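Local coordinates for protein homospermidine synthase (Legionella pneumophila subsp. pneumophila str. Philadelphia 1, PDB 2PH5) that binds NAD in a Rossmann-type domain and probably catalyses the formation of homospermidine from polyamine precursors, at residues A[98-103]-A[108-113]; A[136-141]-A[415-420]; A[19-24]-A[61-66]; A[84-89]-A[402-407]. All coordinates share one frame; numbering follows the deposited sequence.

Interaction 1. Residues A[98-103]-A[108-113]; sequences ALIILC and ALYINA. With NAD (nicotinamide-adenine-dinucleotide), chain C.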
# COMPACT_ATOMS: atom_id res chain seq x y z
N ALA A 98 -9.83 -17.89 33.00
CA ALA A 98 -9.31 -17.95 34.35
C ALA A 98 -9.74 -16.72 35.15
O ALA A 98 -10.17 -16.84 36.30
CB ALA A 98 -7.79 -18.07 34.32
N LEU A 99 -9.64 -15.54 34.54
CA LEU A 99 -10.03 -14.30 35.20
C LEU A 99 -11.54 -14.27 35.49
O LEU A 99 -11.98 -13.83 36.56
CB LEU A 99 -9.65 -13.10 34.32
CG LEU A 99 -8.36 -12.29 34.49
CD1 LEU A 99 -7.31 -12.98 35.34
CD2 LEU A 99 -7.84 -11.97 33.12
N ILE A 100 -12.33 -14.74 34.53
CA ILE A 100 -13.79 -14.78 34.66
C ILE A 100 -14.21 -15.61 35.88
O ILE A 100 -14.94 -15.13 36.75
CB ILE A 100 -14.41 -15.35 33.37
CG1 ILE A 100 -14.30 -14.28 32.26
CG2 ILE A 100 -15.86 -15.81 33.61
CD1 ILE A 100 -14.78 -14.72 30.87
N ILE A 101 -13.74 -16.85 35.95
CA ILE A 101 -14.04 -17.74 37.07
C ILE A 101 -13.64 -17.07 38.38
O ILE A 101 -14.43 -17.00 39.32
CB ILE A 101 -13.27 -19.07 36.91
CG1 ILE A 101 -13.89 -19.87 35.75
CG2 ILE A 101 -13.30 -19.87 38.20
CD1 ILE A 101 -12.97 -20.93 35.19
N LEU A 102 -12.41 -16.56 38.44
CA LEU A 102 -11.91 -15.90 39.64
C LEU A 102 -12.84 -14.78 40.08
O LEU A 102 -13.15 -14.66 41.27
CB LEU A 102 -10.51 -15.33 39.39
CG LEU A 102 -9.92 -14.49 40.54
CD1 LEU A 102 -9.84 -15.33 41.82
CD2 LEU A 102 -8.54 -13.99 40.15
N CYS A 103 -13.28 -13.95 39.14
CA CYS A 103 -14.17 -12.86 39.47
C CYS A 103 -15.45 -13.36 40.11
O CYS A 103 -15.93 -12.78 41.10
CB CYS A 103 -14.51 -12.03 38.24
SG CYS A 103 -13.22 -10.87 37.75
N ALA A 108 -17.11 -10.43 42.00
CA ALA A 108 -16.82 -9.18 41.30
C ALA A 108 -17.24 -9.18 39.82
O ALA A 108 -17.28 -10.24 39.18
CB ALA A 108 -15.34 -8.84 41.42
N LEU A 109 -17.56 -8.01 39.29
CA LEU A 109 -17.96 -7.85 37.90
C LEU A 109 -16.75 -8.00 36.98
O LEU A 109 -15.61 -7.92 37.43
CB LEU A 109 -18.58 -6.46 37.68
CG LEU A 109 -20.10 -6.30 37.74
CD1 LEU A 109 -20.75 -7.50 38.46
CD2 LEU A 109 -20.42 -4.98 38.41
N TYR A 110 -17.00 -8.20 35.70
CA TYR A 110 -15.88 -8.36 34.78
C TYR A 110 -16.32 -7.99 33.38
O TYR A 110 -17.48 -8.16 33.03
CB TYR A 110 -15.40 -9.81 34.80
CG TYR A 110 -14.41 -10.17 33.71
CD1 TYR A 110 -14.82 -10.33 32.39
CD2 TYR A 110 -13.06 -10.37 34.01
CE1 TYR A 110 -13.93 -10.68 31.39
CE2 TYR A 110 -12.16 -10.73 33.01
CZ TYR A 110 -12.60 -10.89 31.70
OH TYR A 110 -11.73 -11.28 30.71
N ILE A 111 -15.37 -7.46 32.60
CA ILE A 111 -15.60 -7.09 31.20
C ILE A 111 -14.27 -7.19 30.45
O ILE A 111 -13.20 -7.13 31.06
CB ILE A 111 -16.10 -5.63 31.07
CG1 ILE A 111 -16.43 -5.32 29.61
CG2 ILE A 111 -15.01 -4.64 31.49
CD1 ILE A 111 -17.14 -4.01 29.42
N ASN A 112 -14.33 -7.38 29.14
CA ASN A 112 -13.13 -7.42 28.32
C ASN A 112 -13.49 -7.00 26.92
O ASN A 112 -14.68 -6.98 26.55
CB ASN A 112 -12.45 -8.81 28.32
CG ASN A 112 -13.15 -9.85 27.42
OD1 ASN A 112 -12.71 -11.00 27.33
ND2 ASN A 112 -14.23 -9.45 26.77
N ALA A 113 -12.48 -6.63 26.14
CA ALA A 113 -12.71 -6.22 24.76
C ALA A 113 -12.34 -7.38 23.83
O ALA A 113 -12.45 -7.26 22.61
CB ALA A 113 -11.88 -4.98 24.46
PA NAD C . -1.55 -3.40 24.39
O1A NAD C . -0.58 -4.47 23.96
O2A NAD C . -1.28 -2.00 23.95
O5B NAD C . -1.71 -3.38 26.00
C5B NAD C . -1.91 -4.60 26.72
C4B NAD C . -1.40 -4.40 28.16
O4B NAD C . -1.58 -5.64 28.81
C3B NAD C . 0.08 -4.04 28.27
O3B NAD C . 0.25 -2.85 29.03
C2B NAD C . 0.70 -5.24 28.95
O2B NAD C . 1.81 -4.95 29.78
C1B NAD C . -0.48 -5.89 29.66
N9A NAD C . -0.40 -7.34 29.84
C8A NAD C . 0.26 -8.21 28.96
N7A NAD C . 0.87 -9.22 29.62
C5A NAD C . 0.63 -9.01 30.93
C6A NAD C . 1.01 -9.73 32.07
N6A NAD C . 1.72 -10.86 32.03
N1A NAD C . 0.59 -9.23 33.30
C2A NAD C . -0.15 -8.08 33.41
N3A NAD C . -0.54 -7.36 32.31
C4A NAD C . -0.14 -7.85 31.10
O3 NAD C . -2.94 -3.84 23.79
PN NAD C . -4.43 -3.25 23.91
O1N NAD C . -4.98 -3.19 22.54
O2N NAD C . -4.36 -1.99 24.73
O5D NAD C . -4.97 -4.50 24.72
C5D NAD C . -6.29 -4.69 25.16
C4D NAD C . -6.92 -5.61 24.13
O4D NAD C . -8.10 -5.02 23.65
C3D NAD C . -6.71 -6.90 23.36
O3D NAD C . -7.14 -8.03 24.11
C2D NAD C . -7.53 -6.66 22.11
O2D NAD C . -7.93 -7.83 21.46
C1D NAD C . -8.68 -5.80 22.62
N1N NAD C . -9.24 -4.79 21.68
C2N NAD C . -10.57 -4.84 21.33
C3N NAD C . -11.05 -3.84 20.45
C7N NAD C . -12.48 -3.80 20.02
O7N NAD C . -12.85 -2.79 19.18
N7N NAD C . -13.37 -4.67 20.44
C4N NAD C . -10.19 -2.82 19.94
C5N NAD C . -8.83 -2.82 20.32
C6N NAD C . -8.35 -3.79 21.19
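Ile100 lies across one face of the Tyr110 ring, its side chain nearly perpendicular to that of the tyrosine. Its CG1 stands 3.9 Å from the ring centroid of Tyr110 and close to the ring normal, a CH-pi contact displaced toward the CE1 rim. Leu99 reaches the same ring obliquely, with its CB 3.7 Å from Tyr110 CE2. Cys103 takes the edge: its SG lies near the ring plane, 3.8 Å from Tyr110 CD2, as a sulfur-aromatic contact. The tyrosine can meet all three because its CG is anti to the backbone N (chi1 170°), which carries the ring toward helix 96-106. This helix is the crossover of the beta-alpha-beta unit formed with strands 86-89 and 109-112, and it runs antiparallel to strand 109-112. Where the chain turns back, Ala108 N donates to Cys103 O at 2.8 Å. At the far end of the strand Ala113, an NAD-binding residue, brings its CB to 3.4 Å from NAD C2N. The buried ring thus has apolar packing round its carbons, while OH is hydrogen-bonded to Asp89 OD1, which satisfies its polar end inside the core.

Interaction 2. Residues A[136-141]-A[415-420]; sequences SLREEV and IVEPEE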
# COMPACT_ATOMS: atom_id res chain seq x y z
N SER A 136 -12.11 -22.25 19.65
CA SER A 136 -11.99 -22.94 20.94
C SER A 136 -12.06 -21.97 22.11
O SER A 136 -12.81 -22.19 23.06
CB SER A 136 -10.69 -23.75 21.01
OG SER A 136 -9.55 -22.91 20.86
N LEU A 137 -11.26 -20.91 22.04
CA LEU A 137 -11.23 -19.91 23.09
C LEU A 137 -12.62 -19.43 23.48
O LEU A 137 -12.91 -19.26 24.66
CB LEU A 137 -10.40 -18.70 22.66
CG LEU A 137 -8.89 -18.82 22.84
CD1 LEU A 137 -8.22 -17.56 22.31
CD2 LEU A 137 -8.55 -19.04 24.31
N ARG A 138 -13.47 -19.21 22.48
CA ARG A 138 -14.83 -18.74 22.72
C ARG A 138 -15.69 -19.86 23.29
O ARG A 138 -16.38 -19.66 24.29
CB ARG A 138 -15.44 -18.21 21.42
CG ARG A 138 -16.25 -16.93 21.59
CD ARG A 138 -17.77 -17.16 21.67
NE ARG A 138 -18.33 -17.59 20.39
CZ ARG A 138 -19.63 -17.62 20.10
NH1 ARG A 138 -20.02 -18.03 18.91
NH2 ARG A 138 -20.54 -17.24 20.99
N GLU A 139 -15.66 -21.03 22.67
CA GLU A 139 -16.46 -22.14 23.17
C GLU A 139 -16.02 -22.56 24.56
O GLU A 139 -16.85 -22.92 25.39
CB GLU A 139 -16.40 -23.33 22.22
CG GLU A 139 -17.57 -23.39 21.26
CD GLU A 139 -18.26 -24.75 21.25
OE1 GLU A 139 -17.66 -25.72 20.73
OE2 GLU A 139 -19.39 -24.84 21.78
N GLU A 140 -14.71 -22.50 24.81
CA GLU A 140 -14.17 -22.89 26.11
C GLU A 140 -14.78 -22.03 27.21
O GLU A 140 -15.12 -22.53 28.28
CB GLU A 140 -12.65 -22.71 26.12
CG GLU A 140 -11.93 -23.32 27.31
CD GLU A 140 -10.45 -23.00 27.32
OE1 GLU A 140 -9.67 -23.68 28.04
OE2 GLU A 140 -10.05 -22.05 26.60
N VAL A 141 -14.93 -20.74 26.95
CA VAL A 141 -15.48 -19.84 27.95
C VAL A 141 -16.99 -19.77 27.88
O VAL A 141 -17.66 -19.48 28.88
CB VAL A 141 -14.88 -18.42 27.79
CG1 VAL A 141 -15.16 -17.90 26.39
CG2 VAL A 141 -15.47 -17.50 28.83
N ILE A 415 -21.99 -15.09 32.23
CA ILE A 415 -21.21 -14.76 31.07
C ILE A 415 -22.14 -14.31 29.94
O ILE A 415 -23.02 -15.06 29.52
CB ILE A 415 -20.38 -15.97 30.61
CG1 ILE A 415 -19.25 -16.23 31.61
CG2 ILE A 415 -19.81 -15.72 29.24
CD1 ILE A 415 -18.20 -17.23 31.12
N VAL A 416 -21.97 -13.08 29.46
CA VAL A 416 -22.83 -12.59 28.39
C VAL A 416 -22.05 -11.99 27.23
O VAL A 416 -20.96 -11.45 27.42
CB VAL A 416 -23.84 -11.54 28.93
CG1 VAL A 416 -24.72 -12.16 30.01
CG2 VAL A 416 -23.11 -10.34 29.48
N GLU A 417 -22.60 -12.11 26.03
CA GLU A 417 -21.96 -11.55 24.83
C GLU A 417 -22.74 -10.32 24.39
O GLU A 417 -23.93 -10.20 24.68
CB GLU A 417 -21.92 -12.58 23.72
CG GLU A 417 -21.00 -13.73 24.03
CD GLU A 417 -20.87 -14.70 22.88
OE1 GLU A 417 -21.89 -15.28 22.47
OE2 GLU A 417 -19.73 -14.88 22.39
N PRO A 418 -22.08 -9.39 23.69
CA PRO A 418 -22.78 -8.19 23.25
C PRO A 418 -24.11 -8.42 22.54
O PRO A 418 -25.01 -7.58 22.62
CB PRO A 418 -21.74 -7.48 22.38
CG PRO A 418 -20.84 -8.59 21.91
CD PRO A 418 -20.72 -9.45 23.13
N GLU A 419 -24.27 -9.56 21.87
CA GLU A 419 -25.53 -9.87 21.18
C GLU A 419 -26.71 -10.00 22.14
O GLU A 419 -27.86 -9.78 21.76
CB GLU A 419 -25.41 -11.16 20.36
CG GLU A 419 -24.57 -11.02 19.10
CD GLU A 419 -23.10 -11.23 19.36
OE1 GLU A 419 -22.62 -10.86 20.45
OE2 GLU A 419 -22.42 -11.76 18.45
N GLU A 420 -26.41 -10.35 23.39
CA GLU A 420 -27.43 -10.51 24.41
C GLU A 420 -27.75 -9.21 25.15
O GLU A 420 -28.53 -9.21 26.11
CB GLU A 420 -27.00 -11.57 25.41
CG GLU A 420 -26.85 -12.96 24.84
CD GLU A 420 -26.02 -13.86 25.74
OE1 GLU A 420 -24.78 -13.73 25.71
OE2 GLU A 420 -26.61 -14.67 26.48
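Arg138 and Glu417 meet through a salt bridge in which a single guanidinium nitrogen serves both carboxylate oxygens. Arg138 NH2 lies 2.8 Å from Glu417 OE1; it also gives Glu417 OE2 a weak hydrogen bond of 2.9 Å. The two flat groups are turned only 24° from one another, and OE1 sits at the edge of the guanidinium. The partners reach this position differently. In Arg138 the bend at chi2 brings CD to 3.1 Å from Glu417 OE2, and the bend at chi3 turns the guanidinium so that NH2 meets the carboxylate, whereas Glu417 runs out straight beyond CG and crosses the arginine at about a right angle. The contact joins helix 134-142 of the Rossmann-type dinucleotide-binding part to the C-terminal saccharopine-dehydrogenase-like part of the sequence, whose strand 415-416 is the outermost strand, within this chain, of the Rossmann-type parallel sheet. Deeper in, Ile415 has CG1 beside its backbone N (chi1 -71°), and the extended arm (chi2 -169°) carries CD1 to 3.6 Å from Val141 CG2 and 3.2 Å from Val141 O. Leu97 and Ile100 of helix 96-106 flank this apolar pair, Leu97 touching Val141 and Ile100 touching both residues. Within its own segment the 3-10 turn 418-420 brings Glu420 round to Glu417: Glu417 N donates to Glu420 OE1 at 2.7 Å, meeting that oxygen on its anti side and somewhat out of the carboxylate plane.

Interaction 3. Residues A[19-24]-A[61-66]; sequences LGFGCV and VSFKLQ. With NAD (nicotinamide-adenine-dinucleotide), chain C.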
# COMPACT_ATOMS: atom_id res chain seq x y z
N LEU A 19 -6.59 -4.39 34.72
CA LEU A 19 -5.30 -5.01 34.47
C LEU A 19 -4.95 -4.76 33.02
O LEU A 19 -5.76 -4.99 32.12
CB LEU A 19 -5.31 -6.52 34.77
CG LEU A 19 -5.87 -7.45 33.71
CD1 LEU A 19 -5.45 -8.88 34.00
CD2 LEU A 19 -7.38 -7.30 33.68
N GLY A 20 -3.73 -4.29 32.81
CA GLY A 20 -3.27 -3.95 31.49
C GLY A 20 -3.38 -2.44 31.39
O GLY A 20 -4.31 -1.87 31.97
N PHE A 21 -2.45 -1.79 30.70
CA PHE A 21 -2.51 -0.34 30.56
C PHE A 21 -1.90 0.09 29.24
O PHE A 21 -1.03 0.95 29.19
CB PHE A 21 -1.78 0.35 31.73
CG PHE A 21 -2.30 1.73 32.04
CD1 PHE A 21 -3.65 1.94 32.30
CD2 PHE A 21 -1.43 2.82 32.10
CE1 PHE A 21 -4.14 3.22 32.63
CE2 PHE A 21 -1.90 4.11 32.43
CZ PHE A 21 -3.26 4.31 32.70
N GLY A 22 -2.38 -0.53 28.16
CA GLY A 22 -1.88 -0.21 26.84
C GLY A 22 -2.72 0.83 26.11
O GLY A 22 -3.16 1.83 26.69
N CYS A 23 -2.93 0.56 24.82
CA CYS A 23 -3.71 1.43 23.94
C CYS A 23 -5.11 1.68 24.50
O CYS A 23 -5.53 2.83 24.66
CB CYS A 23 -3.81 0.79 22.55
SG CYS A 23 -2.24 0.09 21.92
N VAL A 24 -5.83 0.60 24.78
CA VAL A 24 -7.19 0.68 25.32
C VAL A 24 -7.25 1.22 26.76
O VAL A 24 -7.94 2.20 27.03
CB VAL A 24 -7.88 -0.71 25.28
CG1 VAL A 24 -9.28 -0.62 25.88
CG2 VAL A 24 -7.95 -1.21 23.85
N VAL A 61 -3.87 7.68 39.86
CA VAL A 61 -4.31 6.32 40.08
C VAL A 61 -3.11 5.41 40.29
O VAL A 61 -2.14 5.45 39.54
CB VAL A 61 -5.18 5.83 38.88
CG1 VAL A 61 -5.45 4.34 38.98
CG2 VAL A 61 -6.49 6.60 38.86
N SER A 62 -3.18 4.62 41.35
CA SER A 62 -2.12 3.68 41.71
C SER A 62 -1.78 2.77 40.52
O SER A 62 -2.67 2.33 39.79
CB SER A 62 -2.59 2.84 42.90
OG SER A 62 -1.73 1.74 43.14
N PHE A 63 -0.49 2.50 40.32
CA PHE A 63 -0.05 1.64 39.23
C PHE A 63 0.98 0.63 39.74
O PHE A 63 2.03 1.01 40.27
CB PHE A 63 0.57 2.47 38.09
CG PHE A 63 1.03 1.65 36.91
CD1 PHE A 63 2.22 0.94 36.96
CD2 PHE A 63 0.25 1.57 35.76
CE1 PHE A 63 2.64 0.15 35.88
CE2 PHE A 63 0.65 0.79 34.67
CZ PHE A 63 1.85 0.08 34.73
N LYS A 64 0.66 -0.64 39.59
CA LYS A 64 1.53 -1.71 40.05
C LYS A 64 2.17 -2.44 38.88
O LYS A 64 1.48 -3.01 38.04
CB LYS A 64 0.73 -2.69 40.92
CG LYS A 64 1.45 -3.97 41.27
CD LYS A 64 2.66 -3.72 42.14
CE LYS A 64 3.36 -5.03 42.51
NZ LYS A 64 4.38 -4.81 43.57
N LEU A 65 3.49 -2.44 38.85
CA LEU A 65 4.22 -3.10 37.79
C LEU A 65 4.38 -4.58 38.12
O LEU A 65 5.19 -4.94 38.98
CB LEU A 65 5.59 -2.44 37.60
CG LEU A 65 6.29 -2.67 36.26
CD1 LEU A 65 7.50 -1.76 36.15
CD2 LEU A 65 6.70 -4.14 36.15
N GLN A 66 3.61 -5.44 37.47
CA GLN A 66 3.72 -6.87 37.73
C GLN A 66 3.22 -7.72 36.59
O GLN A 66 2.26 -7.38 35.92
CB GLN A 66 2.97 -7.26 39.01
CG GLN A 66 3.05 -8.75 39.30
CD GLN A 66 3.33 -9.06 40.76
OE1 GLN A 66 2.56 -8.70 41.65
NE2 GLN A 66 4.45 -9.74 41.01
PA NAD C . -1.55 -3.40 24.39
O1A NAD C . -0.58 -4.47 23.96
O2A NAD C . -1.28 -2.00 23.95
O5B NAD C . -1.71 -3.38 26.00
C5B NAD C . -1.91 -4.60 26.72
C4B NAD C . -1.40 -4.40 28.16
O4B NAD C . -1.58 -5.64 28.81
C3B NAD C . 0.08 -4.04 28.27
O3B NAD C . 0.25 -2.85 29.03
C2B NAD C . 0.70 -5.24 28.95
O2B NAD C . 1.81 -4.95 29.78
C1B NAD C . -0.48 -5.89 29.66
N9A NAD C . -0.40 -7.34 29.84
C8A NAD C . 0.26 -8.21 28.96
N7A NAD C . 0.87 -9.22 29.62
C5A NAD C . 0.63 -9.01 30.93
C6A NAD C . 1.01 -9.73 32.07
N6A NAD C . 1.72 -10.86 32.03
N1A NAD C . 0.59 -9.23 33.30
C2A NAD C . -0.15 -8.08 33.41
N3A NAD C . -0.54 -7.36 32.31
C4A NAD C . -0.14 -7.85 31.10
O3 NAD C . -2.94 -3.84 23.79
PN NAD C . -4.43 -3.25 23.91
O1N NAD C . -4.98 -3.19 22.54
O2N NAD C . -4.36 -1.99 24.73
O5D NAD C . -4.97 -4.50 24.72
C5D NAD C . -6.29 -4.69 25.16
C4D NAD C . -6.92 -5.61 24.13
O4D NAD C . -8.10 -5.02 23.65
C3D NAD C . -6.71 -6.90 23.36
O3D NAD C . -7.14 -8.03 24.11
C2D NAD C . -7.53 -6.66 22.11
O2D NAD C . -7.93 -7.83 21.46
C1D NAD C . -8.68 -5.80 22.62
N1N NAD C . -9.24 -4.79 21.68
C2N NAD C . -10.57 -4.84 21.33
C3N NAD C . -11.05 -3.84 20.45
C7N NAD C . -12.48 -3.80 20.02
O7N NAD C . -12.85 -2.79 19.18
N7N NAD C . -13.37 -4.67 20.44
C4N NAD C . -10.19 -2.82 19.94
C5N NAD C . -8.83 -2.82 20.32
C6N NAD C . -8.35 -3.79 21.19
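Phe21 and Phe63 form an offset edge-to-face pair, the edge of Phe63 turned toward the face of Phe21, beside the dinucleotide-binding turn of the Rossmann fold, where the first strand passes through a glycine-rich loop into helix 23-35. Phe21 starts this contact at its root. Its CB lies 3.8 Å from Phe63 CE2, near the plane of the Phe63 ring and at its edge. Next along, CG still faces that same CE2, and CD2 follows at 3.9 Å from it; the farther ring atoms turn away from Phe63, and the ring packs on Ile45 of strand 43-47 and on Gln26 and Met29 of helix 23-35. The ring centroids of Phe21 and Phe63 are 5.9 Å apart with planes at 64°. Phe63 also rests on Ile45, so the pair bridges from the outermost strand 62-65 over its neighbour to the loop.

The same loop grips NAD with backbone amides. Phe21 N makes a weak hydrogen bond to NAD O3B of the adenosine ribose. Cys23 N donates to NAD O2A at 3.2 Å. Val24 N donates to NAD O2N at 3.0 Å. Both phosphates therefore sit at the start of the helix, whose dipole is expected to favour their negative charge. Gly22, the N-cap, lets its CA approach NAD O5B to 3.3 Å, where a CB would clash. Farther along the cofactor, Val24 CG2 packs 3.7 Å from NAD C6N on the nicotinamide ring.

Interaction 4. Residues A[84-89]-A[402-407]; sequences NDFLID and SGIIWA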
# COMPACT_ATOMS: atom_id res chain seq x y z
N ASN A 84 -18.65 -7.24 44.52
CA ASN A 84 -19.19 -6.07 43.82
C ASN A 84 -18.16 -5.18 43.14
O ASN A 84 -18.52 -4.15 42.55
CB ASN A 84 -20.05 -5.23 44.76
CG ASN A 84 -21.24 -5.99 45.26
OD1 ASN A 84 -22.02 -6.54 44.47
ND2 ASN A 84 -21.39 -6.05 46.59
N ASP A 85 -16.89 -5.55 43.22
CA ASP A 85 -15.86 -4.76 42.57
C ASP A 85 -15.95 -5.06 41.08
O ASP A 85 -16.69 -5.95 40.67
CB ASP A 85 -14.47 -5.10 43.10
CG ASP A 85 -14.21 -4.47 44.46
OD1 ASP A 85 -14.89 -3.48 44.79
OD2 ASP A 85 -13.31 -4.95 45.18
N PHE A 86 -15.20 -4.33 40.27
CA PHE A 86 -15.25 -4.54 38.83
C PHE A 86 -13.86 -4.67 38.22
O PHE A 86 -13.04 -3.75 38.31
CB PHE A 86 -16.00 -3.35 38.19
CG PHE A 86 -16.61 -3.65 36.85
CD1 PHE A 86 -17.81 -3.05 36.48
CD2 PHE A 86 -15.98 -4.50 35.94
CE1 PHE A 86 -18.39 -3.29 35.23
CE2 PHE A 86 -16.55 -4.75 34.68
CZ PHE A 86 -17.75 -4.15 34.33
N LEU A 87 -13.59 -5.82 37.62
CA LEU A 87 -12.30 -6.04 36.98
C LEU A 87 -12.39 -5.70 35.49
O LEU A 87 -13.00 -6.44 34.73
CB LEU A 87 -11.86 -7.50 37.15
CG LEU A 87 -10.58 -7.95 36.41
CD1 LEU A 87 -9.41 -7.10 36.85
CD2 LEU A 87 -10.29 -9.41 36.70
N ILE A 88 -11.81 -4.58 35.09
CA ILE A 88 -11.83 -4.21 33.68
C ILE A 88 -10.60 -4.88 33.06
O ILE A 88 -9.47 -4.54 33.38
CB ILE A 88 -11.75 -2.67 33.49
CG1 ILE A 88 -12.93 -2.01 34.20
CG2 ILE A 88 -11.83 -2.31 32.01
CD1 ILE A 88 -12.86 -0.50 34.20
N ASP A 89 -10.85 -5.87 32.20
CA ASP A 89 -9.77 -6.62 31.56
C ASP A 89 -9.41 -6.03 30.20
O ASP A 89 -10.16 -6.16 29.24
CB ASP A 89 -10.20 -8.08 31.39
CG ASP A 89 -9.11 -8.98 30.81
OD1 ASP A 89 -9.36 -10.21 30.71
OD2 ASP A 89 -8.02 -8.48 30.45
N SER A 402 -19.69 2.03 28.17
CA SER A 402 -21.13 1.78 28.11
C SER A 402 -21.40 0.38 28.67
O SER A 402 -22.30 0.19 29.48
CB SER A 402 -21.65 1.84 26.67
OG SER A 402 -21.34 3.06 26.04
N GLY A 403 -20.61 -0.59 28.21
CA GLY A 403 -20.76 -1.95 28.67
C GLY A 403 -20.54 -2.05 30.17
O GLY A 403 -21.23 -2.81 30.86
N ILE A 404 -19.57 -1.28 30.68
CA ILE A 404 -19.27 -1.28 32.11
C ILE A 404 -20.49 -0.78 32.88
O ILE A 404 -20.88 -1.36 33.90
CB ILE A 404 -18.03 -0.38 32.44
CG1 ILE A 404 -16.76 -1.02 31.86
CG2 ILE A 404 -17.89 -0.20 33.95
CD1 ILE A 404 -15.48 -0.19 32.07
N ILE A 405 -21.11 0.29 32.40
CA ILE A 405 -22.29 0.83 33.07
C ILE A 405 -23.43 -0.17 33.04
O ILE A 405 -24.21 -0.27 33.99
CB ILE A 405 -22.77 2.13 32.42
CG1 ILE A 405 -21.66 3.18 32.46
CG2 ILE A 405 -24.02 2.65 33.15
CD1 ILE A 405 -21.92 4.37 31.57
N TRP A 406 -23.53 -0.92 31.94
CA TRP A 406 -24.60 -1.90 31.78
C TRP A 406 -24.45 -3.01 32.81
O TRP A 406 -25.42 -3.40 33.46
CB TRP A 406 -24.56 -2.52 30.38
CG TRP A 406 -25.71 -3.47 30.13
CD1 TRP A 406 -26.98 -3.14 29.74
CD2 TRP A 406 -25.69 -4.89 30.30
NE1 TRP A 406 -27.76 -4.27 29.67
CE2 TRP A 406 -27.00 -5.36 30.00
CE3 TRP A 406 -24.71 -5.82 30.67
CZ2 TRP A 406 -27.34 -6.71 30.07
CZ3 TRP A 406 -25.06 -7.17 30.74
CH2 TRP A 406 -26.36 -7.60 30.44
N ALA A 407 -23.23 -3.52 32.95
CA ALA A 407 -22.97 -4.60 33.89
C ALA A 407 -23.25 -4.20 35.33
O ALA A 407 -23.76 -5.01 36.10
CB ALA A 407 -21.52 -5.06 33.74
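Strand 86-89 and the 402-407 portion of helix 391-408 run nearly antiparallel, at 154°, with Ile88 and Ile404 as the closest pair of backbone positions. Their axes come no closer than 10.8 Å, a separation filled mainly by side chains. Strand 86-89 is a central strand of the parallel Rossmann sheet, and the helix, from the C-terminal saccharopine-dehydrogenase-like part of the sequence, packs on one face of it. Because neighbouring residues of a strand point to opposite faces, Phe86 and Ile88 meet this helix, whereas Leu87 and Asp89 turn toward helix 96-106 and are touched there by Cys103 and Leu99.

Phe86 has CG anti to its backbone N (chi1 -157°), which sends the ring out toward the helix. There it meets two residues one turn apart. Phe86 CE1 lies 3.4 Å from Ile404 CG2, the branch methyl. Phe86 CZ lies 3.9 Å from Ala407 CB. Both methyl groups approach the ring at a slant. Carbon CE1 also comes close to the carbonyl atom Ile404 O. Ile404 uses its two branches for different partners: CG2 serves the phenylalanine, while the fully extended CG1-CD1 arm (chi2 178°) points on toward Ile88. Ile404 touches Ile111 and Phe16 of the two flanking strands as well, so it spans three neighbouring strands of the sheet. The arms of Ile88 and Ile404 cross at about a right angle, with Ile88 CD1 and Ile404 CD1 in contact at 3.4 Å.

How the interactions relate
From the N terminus, interaction 3 closes first, bringing the cofactor loop after strand 16-19 against edge strand 62-65. Interaction 4 then opens at strand 86-89 and closes only at helix 391-408. Nested within that long loop, interaction 1 joins helix 96-106 to the adjacent strand 109-112. Interaction 2 opens inside the same loop, at helix 134-142, but closes beyond it at strand 415-416, so interactions 2 and 4 cross. Interactions 1 and 3 belong to the Rossmann-type part, whereas 2 and 4 return C-terminal elements to its sheet. Packing links them further: Leu19 touches Leu99, and Val416 touches Trp406.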